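PDB 3VOC: Beta/alpha-amylase from Paenibacillus polymyxa, which hydrolyses alpha-1,4-glucosidic linkages of starch; this chain is its beta-amylase domain, which removes successive maltose units from the non-reducing chain ends. Local coordinates for residues G273-A278 and D314-L319; V252-L257 and N306-K311; A138-N143 and K266-V271; S22-L27 and V67-L72; S104-Q109 and A185-A190. All blocks are in the same frame, centred on the assembly; numbering follows the deposited sequence.

In the fold
The domain is a TIM barrel: interactions 1 to 4 join its strands and outer helices, and interaction 5 two of its long connections. Interaction 1 joins two neighbouring barrel strands and lies nearest the active site: the side chain of A278 is about 8 Å from that of E163, the predicted proton donor. Interactions 2 and 3 use helix 240-268 and touch interaction 1. L317 CD1 meets L257 CD1 at 3.6 Å, and I276 CD1 meets F268 CD2 at 4.1 Å. In interaction 3 the side chain of A138 is about 9 Å from the calcium ion. Interactions 4 and 5 lie on opposite sides of the chain's centre, their centres about 43 Å apart.

Interaction 1: residues G273-A278 and D314-L319; sequences GVRIGA and DADLDL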
# COMPACT_ATOMS: atom_id res chain seq x y z
N GLY A 273 0.07 -1.84 21.69
CA GLY A 273 0.09 -0.41 22.00
C GLY A 273 1.17 0.33 21.23
O GLY A 273 1.79 1.26 21.75
N VAL A 274 1.39 -0.06 19.98
CA VAL A 274 2.40 0.59 19.15
C VAL A 274 1.72 1.37 18.02
O VAL A 274 0.53 1.19 17.79
CB VAL A 274 3.38 -0.44 18.55
CG1 VAL A 274 4.26 -1.08 19.64
CG2 VAL A 274 2.60 -1.50 17.72
N ARG A 275 2.48 2.23 17.34
CA ARG A 275 1.97 2.90 16.12
C ARG A 275 1.61 1.87 15.04
O ARG A 275 2.32 0.88 14.85
CB ARG A 275 3.02 3.87 15.53
CG ARG A 275 3.42 5.06 16.41
CD ARG A 275 2.20 5.83 16.90
NE ARG A 275 1.42 6.36 15.79
CZ ARG A 275 0.20 6.87 15.90
NH1 ARG A 275 -0.40 6.92 17.08
NH2 ARG A 275 -0.44 7.32 14.82
N ILE A 276 0.50 2.13 14.35
CA ILE A 276 0.06 1.30 13.24
C ILE A 276 0.14 2.17 11.99
O ILE A 276 -0.23 3.36 12.02
CB ILE A 276 -1.39 0.80 13.46
CG1 ILE A 276 -1.50 0.07 14.81
CG2 ILE A 276 -1.87 -0.10 12.30
CD1 ILE A 276 -2.94 -0.14 15.31
N GLY A 277 0.63 1.59 10.90
CA GLY A 277 0.76 2.34 9.67
C GLY A 277 0.15 1.67 8.46
O GLY A 277 -0.19 0.47 8.47
N ALA A 278 0.03 2.44 7.39
CA ALA A 278 -0.39 1.90 6.09
C ALA A 278 0.33 2.72 5.02
O ALA A 278 0.95 3.75 5.32
CB ALA A 278 -1.91 1.97 5.92
N ASP A 314 -7.16 10.98 10.88
CA ASP A 314 -8.42 10.63 11.56
C ASP A 314 -8.40 9.19 12.06
O ASP A 314 -8.92 8.91 13.15
CB ASP A 314 -9.64 10.82 10.64
CG ASP A 314 -9.89 12.29 10.29
OD1 ASP A 314 -9.34 13.20 10.96
OD2 ASP A 314 -10.66 12.52 9.34
N ALA A 315 -7.83 8.28 11.27
CA ALA A 315 -7.76 6.87 11.66
C ALA A 315 -6.61 6.58 12.64
O ALA A 315 -6.46 5.45 13.14
CB ALA A 315 -7.64 5.98 10.43
N ASP A 316 -5.82 7.61 12.92
CA ASP A 316 -4.65 7.48 13.80
C ASP A 316 -3.74 6.36 13.28
O ASP A 316 -3.44 5.41 14.00
CB ASP A 316 -5.07 7.24 15.26
CG ASP A 316 -3.89 7.32 16.21
OD1 ASP A 316 -3.00 8.14 15.97
OD2 ASP A 316 -3.85 6.54 17.19
N LEU A 317 -3.36 6.52 12.02
CA LEU A 317 -2.39 5.66 11.32
C LEU A 317 -1.23 6.49 10.81
O LEU A 317 -1.42 7.63 10.33
CB LEU A 317 -3.05 4.96 10.13
CG LEU A 317 -4.24 4.04 10.46
CD1 LEU A 317 -4.93 3.55 9.21
CD2 LEU A 317 -3.81 2.84 11.31
N ASP A 318 -0.03 5.93 10.90
CA ASP A 318 1.15 6.58 10.34
C ASP A 318 1.19 6.31 8.85
O ASP A 318 0.60 5.34 8.38
CB ASP A 318 2.42 6.05 11.01
CG ASP A 318 2.57 6.51 12.46
OD1 ASP A 318 1.71 7.25 12.96
OD2 ASP A 318 3.56 6.13 13.09
N LEU A 319 1.87 7.18 8.11
CA LEU A 319 1.88 7.08 6.65
C LEU A 319 3.25 6.65 6.16
O LEU A 319 4.26 7.27 6.50
CB LEU A 319 1.50 8.43 6.02
CG LEU A 319 1.68 8.58 4.50
CD1 LEU A 319 0.75 7.61 3.84
CD2 LEU A 319 1.35 10.01 4.04
O HOH W 1 -1.21 4.07 15.28
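R275 and D318 cross at about a right angle, and so do R275 and D316. The arginine chain bends at chi2 and chi3, which brings its guanidinium to both acids. D318 is gripped side-on: NE and NH2 of R275 both reach D318 OD1, with R275 NH2 to D318 OD1 at 2.8 Å. D316 is gripped end-on: NH1 and NH2 of R275 share D316 OD1, with R275 NH2 to D316 OD1 at 2.9 Å. Both oxygens lie near the guanidinium plane but are met from above their own carboxylate planes. Below the network the strands pair in parallel. D318 N donates to I276 O at 2.8 Å, and A278 N to D318 O at 3.1 Å. I276 CG2 packs obliquely on L317 CD2 at 3.7 Å. A water bridges I276 N and D316 O. D316, with positive phi, closes a Schellman motif after helix 305-315. An alanine at R275 would probably lose both salt bridges and leave two neighbouring acids with less charge compensation. D318 OD2 also has salt bridges to K153 and R355. So many positive partners for D318 would probably favour its ionised form in this buried part of the barrel.

Interaction 2: residues V252-L257 and N306-K311; sequences VLEKHL and NRLIQK
The salt bridge between E254 and R307 leads this contact. R307 grips the carboxylate side-on, with one nitrogen to each oxygen. R307 NH2 donates to E254 OE1 at 2.9 Å, and R307 NE donates to E254 OE2 at 2.9 Å. The NE bond is the straighter of the two, at 160°, and uses the syn lone pair of OE2. OE1 is met from above the carboxylate plane instead. The two flat groups are therefore not coplanar; their planes lie 49° apart.

Apolar atoms pack beside the bridge. E254 CG meets L308 CD1 at 4.0 Å. K311 reaches across to the other helix. In the conformer given, its CG touches L257 CD2 at 3.9 Å, and its CE comes to 3.0 Å from E254 O. L257 and K311 run antiparallel alongside each other.

Torsions set this up. E254 points toward the other helix and is extended beyond CG, so its carboxylate crosses the gap. R307 bends at chi3, which turns its guanidinium back to the acid. A second shell holds both ends. Q250 NE2 donates to E254 OE2, and R307 NH1 bonds to S247 OG, both on helix 240-268.

The helices run nearly parallel, with segment axes 10.0 Å apart and 13° between their directions. They are neighbours in the outer layer of the TIM barrel. L257 reaches inward to L317, which leads toward strand 318-321. On its far side helix 305-315 packs I309 against V345 and I348 of helix 338-352.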
# COMPACT_ATOMS: atom_id res chain seq x y z
N VAL A 252 -14.18 5.31 -1.32
CA VAL A 252 -14.15 3.86 -1.10
C VAL A 252 -12.86 3.41 -0.40
O VAL A 252 -12.91 2.65 0.59
CB VAL A 252 -14.40 3.07 -2.42
CG1 VAL A 252 -14.17 1.57 -2.25
CG2 VAL A 252 -15.82 3.32 -2.94
N LEU A 253 -11.71 3.87 -0.89
CA LEU A 253 -10.43 3.62 -0.22
C LEU A 253 -10.39 4.24 1.17
O LEU A 253 -9.89 3.62 2.12
CB LEU A 253 -9.26 4.16 -1.05
CG LEU A 253 -9.10 3.55 -2.45
CD1 LEU A 253 -8.00 4.30 -3.22
CD2 LEU A 253 -8.76 2.05 -2.36
N GLU A 254 -10.91 5.46 1.30
CA GLU A 254 -10.87 6.16 2.59
C GLU A 254 -11.70 5.41 3.64
O GLU A 254 -11.25 5.24 4.78
CB GLU A 254 -11.35 7.60 2.47
CG GLU A 254 -10.42 8.48 1.63
CD GLU A 254 -11.07 9.79 1.23
OE1 GLU A 254 -12.29 9.82 0.99
OE2 GLU A 254 -10.36 10.80 1.15
N LYS A 255 -12.89 4.96 3.26
CA LYS A 255 -13.72 4.20 4.19
C LYS A 255 -13.04 2.88 4.56
O LYS A 255 -13.07 2.46 5.73
CB LYS A 255 -15.11 3.93 3.61
CG LYS A 255 -16.00 3.15 4.59
CD LYS A 255 -17.46 3.12 4.14
CE LYS A 255 -18.32 2.33 5.12
NZ LYS A 255 -19.67 2.02 4.56
N HIS A 256 -12.39 2.26 3.58
CA HIS A 256 -11.66 1.03 3.82
C HIS A 256 -10.55 1.26 4.85
O HIS A 256 -10.37 0.47 5.77
CB HIS A 256 -11.09 0.51 2.50
CG HIS A 256 -10.36 -0.80 2.62
ND1 HIS A 256 -10.96 -1.94 3.10
CD2 HIS A 256 -9.10 -1.15 2.29
CE1 HIS A 256 -10.09 -2.93 3.08
NE2 HIS A 256 -8.95 -2.47 2.60
N LEU A 257 -9.80 2.36 4.69
CA LEU A 257 -8.73 2.70 5.63
C LEU A 257 -9.31 2.84 7.04
O LEU A 257 -8.72 2.35 8.01
CB LEU A 257 -8.04 4.00 5.23
CG LEU A 257 -6.78 4.39 6.01
CD1 LEU A 257 -5.64 3.41 5.70
CD2 LEU A 257 -6.37 5.84 5.64
N ASN A 306 -4.77 15.89 0.07
CA ASN A 306 -5.06 16.54 1.36
C ASN A 306 -6.10 15.71 2.11
O ASN A 306 -5.97 15.43 3.29
CB ASN A 306 -5.57 17.98 1.19
CG ASN A 306 -4.47 18.97 0.82
OD1 ASN A 306 -3.42 19.05 1.48
ND2 ASN A 306 -4.72 19.76 -0.21
N ARG A 307 -7.16 15.33 1.40
CA ARG A 307 -8.24 14.59 2.02
C ARG A 307 -7.81 13.18 2.40
O ARG A 307 -8.21 12.67 3.43
CB ARG A 307 -9.43 14.51 1.09
CG ARG A 307 -10.74 14.24 1.81
CD ARG A 307 -11.87 14.24 0.80
NE ARG A 307 -12.06 12.92 0.22
CZ ARG A 307 -12.75 12.67 -0.89
NH1 ARG A 307 -13.27 13.68 -1.58
NH2 ARG A 307 -12.91 11.42 -1.31
N LEU A 308 -7.04 12.54 1.52
CA LEU A 308 -6.61 11.16 1.78
C LEU A 308 -5.73 11.12 3.02
O LEU A 308 -5.88 10.23 3.87
CB LEU A 308 -5.85 10.61 0.57
CG LEU A 308 -5.38 9.15 0.67
CD1 LEU A 308 -6.55 8.18 0.82
CD2 LEU A 308 -4.59 8.78 -0.57
N ILE A 309 -4.81 12.08 3.13
CA ILE A 309 -3.86 12.09 4.25
C ILE A 309 -4.57 12.49 5.53
O ILE A 309 -4.25 11.99 6.60
CB ILE A 309 -2.58 12.93 3.91
CG1 ILE A 309 -1.79 12.22 2.79
CG2 ILE A 309 -1.64 13.04 5.12
CD1 ILE A 309 -0.76 13.13 2.06
N GLN A 310 -5.58 13.36 5.41
CA GLN A 310 -6.48 13.64 6.53
C GLN A 310 -7.12 12.37 7.12
O GLN A 310 -7.31 12.27 8.34
CB GLN A 310 -7.58 14.65 6.15
CG GLN A 310 -8.49 15.04 7.35
CD GLN A 310 -7.74 15.67 8.51
OE1 GLN A 310 -7.96 15.31 9.69
NE2 GLN A 310 -6.84 16.60 8.19
N LYS A 311 -7.47 11.41 6.25
CA LYS A 311 -8.05 10.15 6.71
C LYS A 311 -7.05 9.32 7.52
O LYS A 311 -7.44 8.66 8.48
CB LYS A 311 -8.64 9.34 5.54
CG LYS A 311 -9.48 8.15 5.96
CD LYS A 311 -10.87 8.57 6.47
CE LYS A 311 -11.70 7.36 6.87
NZ LYS A 311 -12.81 7.79 7.78

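Interaction 3: residues A138-N143 and K266-V271; sequences ASFAEN and KNFDSV
Helix 127-144 lies against the end of helix 240-268, and the backbones come close, with A138 CA 5.4 Å from N267 CA. A138 and A141, small residues on helix 127-144, allow this. A141 points its CB at the other segment, where it lies 3.4 Å from N267 O and 4.0 Å from F268 CD1. This methyl sits at the edge of the F268 ring, near its plane. F140 and F268 cross at about a right angle, with F140 CD2 4.0 Å from F268 CE1. F268 CE1 lies at the edge of the F140 ring. V271, in the turn after the helix, adds CG1 at 3.9 Å from A141 O.

N267 lies over the backbone of A138. Its OD1 is 3.3 Å from A138 CB, while its ND2 donates to D134 OD1 one turn earlier in helix 127-144 and to A263 O in its own helix. An alanine at N267 would probably lose the bond to D134 and loosen the hold on this helix. K266 NZ makes a salt bridge to the same D134, at OD2, so one acid ties down two consecutive residues. The next residue, E135, is a ligand of the bound calcium.

F140 also packs on W74, P76 and I78 of strand 73-79, and F268 packs on I276 of strand 275-279. Both helices thus pack on the parallel strands they flank, the outer layer of a TIM barrel.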
# COMPACT_ATOMS: atom_id res chain seq x y z
N ALA A 138 -7.08 -10.15 15.10
CA ALA A 138 -7.33 -10.77 16.40
C ALA A 138 -6.44 -11.99 16.58
O ALA A 138 -5.80 -12.16 17.62
CB ALA A 138 -8.83 -11.17 16.53
N SER A 139 -6.39 -12.84 15.56
CA SER A 139 -5.56 -14.01 15.63
C SER A 139 -4.09 -13.65 15.76
O SER A 139 -3.37 -14.28 16.54
CB SER A 139 -5.77 -14.93 14.43
OG SER A 139 -5.10 -16.14 14.67
N PHE A 140 -3.63 -12.65 15.00
CA PHE A 140 -2.23 -12.22 15.10
C PHE A 140 -1.90 -11.75 16.50
O PHE A 140 -0.88 -12.14 17.09
CB PHE A 140 -1.91 -11.09 14.10
CG PHE A 140 -0.48 -10.65 14.16
CD1 PHE A 140 0.53 -11.41 13.56
CD2 PHE A 140 -0.13 -9.51 14.85
CE1 PHE A 140 1.88 -11.02 13.66
CE2 PHE A 140 1.20 -9.12 14.96
CZ PHE A 140 2.21 -9.87 14.37
N ALA A 141 -2.78 -10.91 17.04
CA ALA A 141 -2.59 -10.34 18.36
C ALA A 141 -2.48 -11.45 19.40
O ALA A 141 -1.59 -11.44 20.26
CB ALA A 141 -3.74 -9.39 18.69
N GLU A 142 -3.39 -12.42 19.31
CA GLU A 142 -3.42 -13.56 20.22
C GLU A 142 -2.15 -14.43 20.11
O GLU A 142 -1.58 -14.85 21.12
CB GLU A 142 -4.67 -14.40 19.94
CG GLU A 142 -4.96 -15.50 20.94
CD GLU A 142 -6.40 -15.98 20.86
OE1 GLU A 142 -6.74 -16.69 19.88
OE2 GLU A 142 -7.19 -15.63 21.78
N ASN A 143 -1.69 -14.66 18.90
CA ASN A 143 -0.52 -15.52 18.70
C ASN A 143 0.83 -14.86 18.95
O ASN A 143 1.82 -15.54 19.26
CB ASN A 143 -0.55 -16.15 17.31
CG ASN A 143 -1.51 -17.32 17.25
OD1 ASN A 143 -1.11 -18.46 17.43
ND2 ASN A 143 -2.78 -17.03 17.02
N LYS A 266 -8.43 -1.83 17.50
CA LYS A 266 -9.21 -2.60 18.46
C LYS A 266 -8.45 -3.82 18.94
O LYS A 266 -8.44 -4.13 20.14
CB LYS A 266 -10.55 -3.01 17.83
CG LYS A 266 -11.46 -3.81 18.79
CD LYS A 266 -12.73 -4.26 18.07
CE LYS A 266 -12.45 -5.48 17.20
NZ LYS A 266 -13.71 -6.15 16.75
N ASN A 267 -7.79 -4.51 18.01
CA ASN A 267 -7.04 -5.72 18.32
C ASN A 267 -5.63 -5.50 18.86
O ASN A 267 -5.10 -6.36 19.57
CB ASN A 267 -7.02 -6.62 17.09
CG ASN A 267 -8.38 -7.26 16.82
OD1 ASN A 267 -8.84 -8.05 17.62
ND2 ASN A 267 -9.03 -6.88 15.73
N PHE A 268 -5.01 -4.38 18.52
CA PHE A 268 -3.59 -4.20 18.81
C PHE A 268 -3.29 -3.25 19.95
O PHE A 268 -2.25 -3.39 20.59
CB PHE A 268 -2.80 -3.73 17.58
CG PHE A 268 -2.85 -4.67 16.40
CD1 PHE A 268 -3.02 -6.05 16.59
CD2 PHE A 268 -2.68 -4.18 15.11
CE1 PHE A 268 -3.06 -6.93 15.50
CE2 PHE A 268 -2.71 -5.05 14.00
CZ PHE A 268 -2.90 -6.42 14.19
N ASP A 269 -4.16 -2.27 20.18
CA ASP A 269 -3.81 -1.18 21.10
C ASP A 269 -3.64 -1.63 22.54
O ASP A 269 -2.81 -1.08 23.24
CB ASP A 269 -4.80 -0.02 21.03
CG ASP A 269 -4.61 0.83 19.78
OD1 ASP A 269 -3.74 0.51 18.95
OD2 ASP A 269 -5.37 1.79 19.61
N SER A 270 -4.40 -2.63 22.96
CA SER A 270 -4.26 -3.14 24.34
C SER A 270 -3.32 -4.35 24.46
O SER A 270 -3.10 -4.86 25.55
CB SER A 270 -5.64 -3.45 24.93
OG SER A 270 -6.23 -4.52 24.23
N VAL A 271 -2.75 -4.79 23.34
CA VAL A 271 -1.83 -5.93 23.35
C VAL A 271 -0.43 -5.41 23.08
O VAL A 271 0.50 -5.67 23.85
CB VAL A 271 -2.26 -7.00 22.32
CG1 VAL A 271 -1.22 -8.10 22.20
CG2 VAL A 271 -3.65 -7.59 22.70

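Interaction 4: residues S22-L27 and V67-L72; sequences SFKKQL and VKEAGL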
# COMPACT_ATOMS: atom_id res chain seq x y z
N SER A 22 21.32 -19.37 6.60
CA SER A 22 21.65 -18.25 5.70
C SER A 22 20.98 -16.94 6.13
O SER A 22 21.63 -15.89 6.23
CB SER A 22 21.23 -18.59 4.27
OG SER A 22 21.29 -17.45 3.42
N PHE A 23 19.69 -17.02 6.39
CA PHE A 23 18.92 -15.85 6.81
C PHE A 23 19.46 -15.31 8.13
O PHE A 23 19.60 -14.09 8.29
CB PHE A 23 17.44 -16.23 6.93
CG PHE A 23 16.55 -15.09 7.29
CD1 PHE A 23 16.64 -13.86 6.62
CD2 PHE A 23 15.58 -15.24 8.29
CE1 PHE A 23 15.79 -12.81 6.95
CE2 PHE A 23 14.72 -14.18 8.63
CZ PHE A 23 14.83 -12.97 7.95
N LYS A 24 19.81 -16.20 9.06
CA LYS A 24 20.41 -15.78 10.33
C LYS A 24 21.75 -15.03 10.16
O LYS A 24 22.00 -14.06 10.86
CB LYS A 24 20.58 -16.97 11.29
CG LYS A 24 19.27 -17.49 11.87
CD LYS A 24 19.51 -18.62 12.83
CE LYS A 24 18.19 -19.16 13.39
NZ LYS A 24 18.37 -19.88 14.69
N LYS A 25 22.59 -15.48 9.23
CA LYS A 25 23.83 -14.76 8.88
C LYS A 25 23.54 -13.35 8.37
O LYS A 25 24.22 -12.38 8.73
CB LYS A 25 24.63 -15.52 7.82
CG LYS A 25 25.36 -16.76 8.35
CD LYS A 25 26.09 -17.52 7.24
CE LYS A 25 26.28 -18.96 7.65
NZ LYS A 25 26.81 -19.85 6.57
N GLN A 26 22.53 -13.24 7.50
CA GLN A 26 22.11 -11.93 6.99
C GLN A 26 21.64 -11.03 8.12
O GLN A 26 21.99 -9.84 8.16
CB GLN A 26 21.01 -12.06 5.95
CG GLN A 26 21.43 -12.65 4.61
CD GLN A 26 20.23 -12.78 3.68
OE1 GLN A 26 19.21 -13.35 4.07
NE2 GLN A 26 20.33 -12.22 2.49
N LEU A 27 20.83 -11.58 9.02
CA LEU A 27 20.31 -10.80 10.15
C LEU A 27 21.43 -10.28 11.03
O LEU A 27 21.43 -9.11 11.41
CB LEU A 27 19.32 -11.63 10.97
CG LEU A 27 18.01 -12.04 10.27
CD1 LEU A 27 17.21 -12.94 11.21
CD2 LEU A 27 17.20 -10.79 9.88
N VAL A 67 14.65 -13.31 14.06
CA VAL A 67 14.85 -11.85 14.13
C VAL A 67 15.20 -11.44 15.58
O VAL A 67 16.17 -10.72 15.81
CB VAL A 67 13.63 -11.07 13.55
CG1 VAL A 67 13.71 -9.56 13.87
CG2 VAL A 67 13.54 -11.29 12.04
N LYS A 68 14.42 -11.95 16.54
CA LYS A 68 14.65 -11.71 17.97
C LYS A 68 16.04 -12.17 18.43
O LYS A 68 16.74 -11.45 19.13
CB LYS A 68 13.60 -12.46 18.79
CG LYS A 68 13.77 -12.28 20.29
CD LYS A 68 12.72 -13.06 21.05
CE LYS A 68 12.89 -12.83 22.53
NZ LYS A 68 14.00 -13.69 23.09
N GLU A 69 16.42 -13.38 18.02
CA GLU A 69 17.70 -13.98 18.39
C GLU A 69 18.89 -13.16 17.88
O GLU A 69 19.94 -13.09 18.54
CB GLU A 69 17.76 -15.44 17.93
CG GLU A 69 19.12 -16.14 18.09
CD GLU A 69 19.19 -17.52 17.42
OE1 GLU A 69 18.80 -17.64 16.24
OE2 GLU A 69 19.64 -18.48 18.09
N ALA A 70 18.73 -12.51 16.72
CA ALA A 70 19.77 -11.63 16.17
C ALA A 70 19.81 -10.25 16.83
O ALA A 70 20.65 -9.41 16.47
CB ALA A 70 19.62 -11.50 14.65
N GLY A 71 18.92 -10.01 17.78
CA GLY A 71 18.87 -8.74 18.49
C GLY A 71 18.17 -7.62 17.73
O GLY A 71 18.33 -6.46 18.08
N LEU A 72 17.41 -7.97 16.69
CA LEU A 72 16.65 -7.01 15.92
C LEU A 72 15.19 -6.90 16.37
O LEU A 72 14.64 -7.84 16.95
CB LEU A 72 16.68 -7.39 14.44
CG LEU A 72 18.06 -7.30 13.81
CD1 LEU A 72 18.19 -8.21 12.58
CD2 LEU A 72 18.39 -5.84 13.48
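L27 on helix 20-32 points toward 67-72 and touches three of its residues. Its CB meets the methyl of A70, with L27 CB 3.7 Å from A70 CB. The same CB lies 3.9 Å from L72 CD1. CG stands anti to the carbonyl carbon (chi1 -65°) and sits over one face of the F23 ring, 4.0 Å above its plane. The branches then part. L27 CD1 runs to the start of the other segment, where it lies 3.8 Å from V67 N and close to V67 CG2. CD2 goes to the other leucine, with L27 CD2 3.9 Å from L72 CD1. The two leucines cross obliquely.

Helices 20-32 and 58-69 follow the first and second strands of the TIM barrel and lie side by side in its outer layer. I38 of strand 37-43 is touched by both L27 and L72, so the leucine pair packs down on the barrel wall. Helix 58-69 ends here in a Schellman motif. G71 takes the positive phi that this turn needs, and the chain then reverses so that L72 can lead into strand 73-79.

Nearer the surface, K24 and E69 bridge the same two segments. Both chains are extended beyond CG and cross at about a right angle. K24 NZ donates to E69 OE1 at 2.8 Å, using the syn lone pair of OE1. The carbon next to the amine follows, with K24 CE 3.3 Å from E69 OE1. K31 of helix 20-32 adds a bond from its NZ to G71 O.

Interaction 5: residues S104-Q109 and A185-A190; sequences SADEMQ and AYTETA
Helix N-terminal capping from a second segment joins helix 105-108 to helix 188-202. D106 turns CG anti to its backbone N (chi1 -177°), which carries the carboxylate across to the first turn of the other helix. There both oxygens accept backbone N-H groups. E188 N donates to D106 OD1 at 2.8 Å, and T189 N donates to D106 OD2 at 2.8 Å. Each bond uses the syn lone pair of its oxygen. OD2 takes a further bond on its anti lone pair, from the hydroxyl of T189, with T189 OG1 2.7 Å from D106 OD2. Three donors thus grip one carboxylate and fix its rotation.

T189 also meets the next residue of the short helix. Its hydroxyl lies close to a methylene, with T189 OG1 3.0 Å from E107 CG, and the two chains cross at about a right angle. T187 CG2 lies 3.3 Å from D106 O.

A water bridges the two segments. It donates to D106 O and to Q109 O, and it accepts from the hydroxyl of T187. Each segment also has its own N-cap. T187 OG1 caps its helix by accepting from A190 N at 3.1 Å. S104 does the same for the short helix, accepting from E107 N through its OG.

E188 sends its own carboxylate to K191 instead. An acid that accepts first-turn N-H groups, beside a threonine N-cap, is a side-chain cap of a helix N-terminus; the helix dipole would probably favour its negative charge.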
# COMPACT_ATOMS: atom_id res chain seq x y z
N SER A 104 -19.72 -13.42 -3.42
CA SER A 104 -19.75 -13.43 -4.88
C SER A 104 -18.46 -12.81 -5.41
O SER A 104 -17.96 -11.84 -4.83
CB SER A 104 -20.98 -12.71 -5.44
OG SER A 104 -20.78 -11.33 -5.57
N ALA A 105 -17.93 -13.37 -6.50
CA ALA A 105 -16.69 -12.86 -7.09
C ALA A 105 -16.85 -11.38 -7.40
O ALA A 105 -15.94 -10.59 -7.15
CB ALA A 105 -16.32 -13.63 -8.34
N ASP A 106 -18.01 -11.00 -7.95
CA ASP A 106 -18.29 -9.61 -8.32
C ASP A 106 -18.16 -8.63 -7.12
O ASP A 106 -17.64 -7.54 -7.26
CB ASP A 106 -19.68 -9.49 -8.96
CG ASP A 106 -19.99 -8.07 -9.43
OD1 ASP A 106 -19.70 -7.76 -10.60
OD2 ASP A 106 -20.49 -7.26 -8.62
N GLU A 107 -18.64 -9.04 -5.95
CA GLU A 107 -18.57 -8.20 -4.77
C GLU A 107 -17.15 -8.17 -4.17
O GLU A 107 -16.78 -7.20 -3.50
CB GLU A 107 -19.52 -8.72 -3.70
CG GLU A 107 -21.00 -8.49 -4.01
CD GLU A 107 -21.90 -9.05 -2.93
OE1 GLU A 107 -21.45 -9.13 -1.76
OE2 GLU A 107 -23.05 -9.44 -3.26
N MET A 108 -16.39 -9.24 -4.40
CA MET A 108 -15.07 -9.41 -3.78
C MET A 108 -13.91 -8.91 -4.62
O MET A 108 -12.81 -8.70 -4.10
CB MET A 108 -14.82 -10.88 -3.49
CG MET A 108 -15.84 -11.50 -2.56
SD MET A 108 -15.65 -13.29 -2.58
CE MET A 108 -13.93 -13.45 -2.07
N GLN A 109 -14.14 -8.74 -5.91
CA GLN A 109 -13.04 -8.40 -6.78
C GLN A 109 -13.12 -7.00 -7.36
O GLN A 109 -14.03 -6.23 -7.01
CB GLN A 109 -12.91 -9.46 -7.88
CG GLN A 109 -12.56 -10.86 -7.31
CD GLN A 109 -12.48 -11.93 -8.38
OE1 GLN A 109 -12.98 -11.75 -9.50
NE2 GLN A 109 -11.86 -13.06 -8.04
N ALA A 185 -13.64 0.24 -11.23
CA ALA A 185 -14.96 0.33 -10.63
C ALA A 185 -16.02 -0.28 -11.53
O ALA A 185 -17.15 0.22 -11.58
CB ALA A 185 -15.30 1.80 -10.31
N TYR A 186 -15.67 -1.38 -12.22
CA TYR A 186 -16.56 -1.93 -13.25
C TYR A 186 -17.29 -3.21 -12.89
O TYR A 186 -18.08 -3.72 -13.69
CB TYR A 186 -15.87 -2.00 -14.62
CG TYR A 186 -15.44 -0.60 -15.02
CD1 TYR A 186 -16.26 0.21 -15.82
CD2 TYR A 186 -14.27 -0.06 -14.52
CE1 TYR A 186 -15.87 1.53 -16.14
CE2 TYR A 186 -13.88 1.23 -14.82
CZ TYR A 186 -14.69 2.03 -15.63
OH TYR A 186 -14.27 3.32 -15.93
N THR A 187 -17.07 -3.70 -11.67
CA THR A 187 -17.94 -4.76 -11.16
C THR A 187 -19.35 -4.19 -11.03
O THR A 187 -19.53 -2.97 -10.90
CB THR A 187 -17.50 -5.30 -9.79
OG1 THR A 187 -17.32 -4.21 -8.87
CG2 THR A 187 -16.20 -6.10 -9.91
N GLU A 188 -20.35 -5.06 -11.07
CA GLU A 188 -21.71 -4.61 -10.84
C GLU A 188 -21.84 -3.98 -9.46
O GLU A 188 -22.54 -2.97 -9.31
CB GLU A 188 -22.72 -5.75 -11.02
CG GLU A 188 -22.82 -6.24 -12.47
CD GLU A 188 -23.09 -5.11 -13.45
OE1 GLU A 188 -24.00 -4.29 -13.21
OE2 GLU A 188 -22.38 -5.03 -14.47
N THR A 189 -21.12 -4.55 -8.49
CA THR A 189 -21.14 -4.09 -7.10
C THR A 189 -20.61 -2.66 -7.01
O THR A 189 -21.21 -1.82 -6.35
CB THR A 189 -20.33 -5.04 -6.19
OG1 THR A 189 -20.99 -6.31 -6.14
CG2 THR A 189 -20.20 -4.48 -4.76
N ALA A 190 -19.50 -2.40 -7.70
CA ALA A 190 -18.92 -1.05 -7.73
C ALA A 190 -19.85 -0.08 -8.45
O ALA A 190 -20.09 1.03 -7.97
CB ALA A 190 -17.54 -1.07 -8.38
O HOH W 2 -16.91 -5.08 -6.44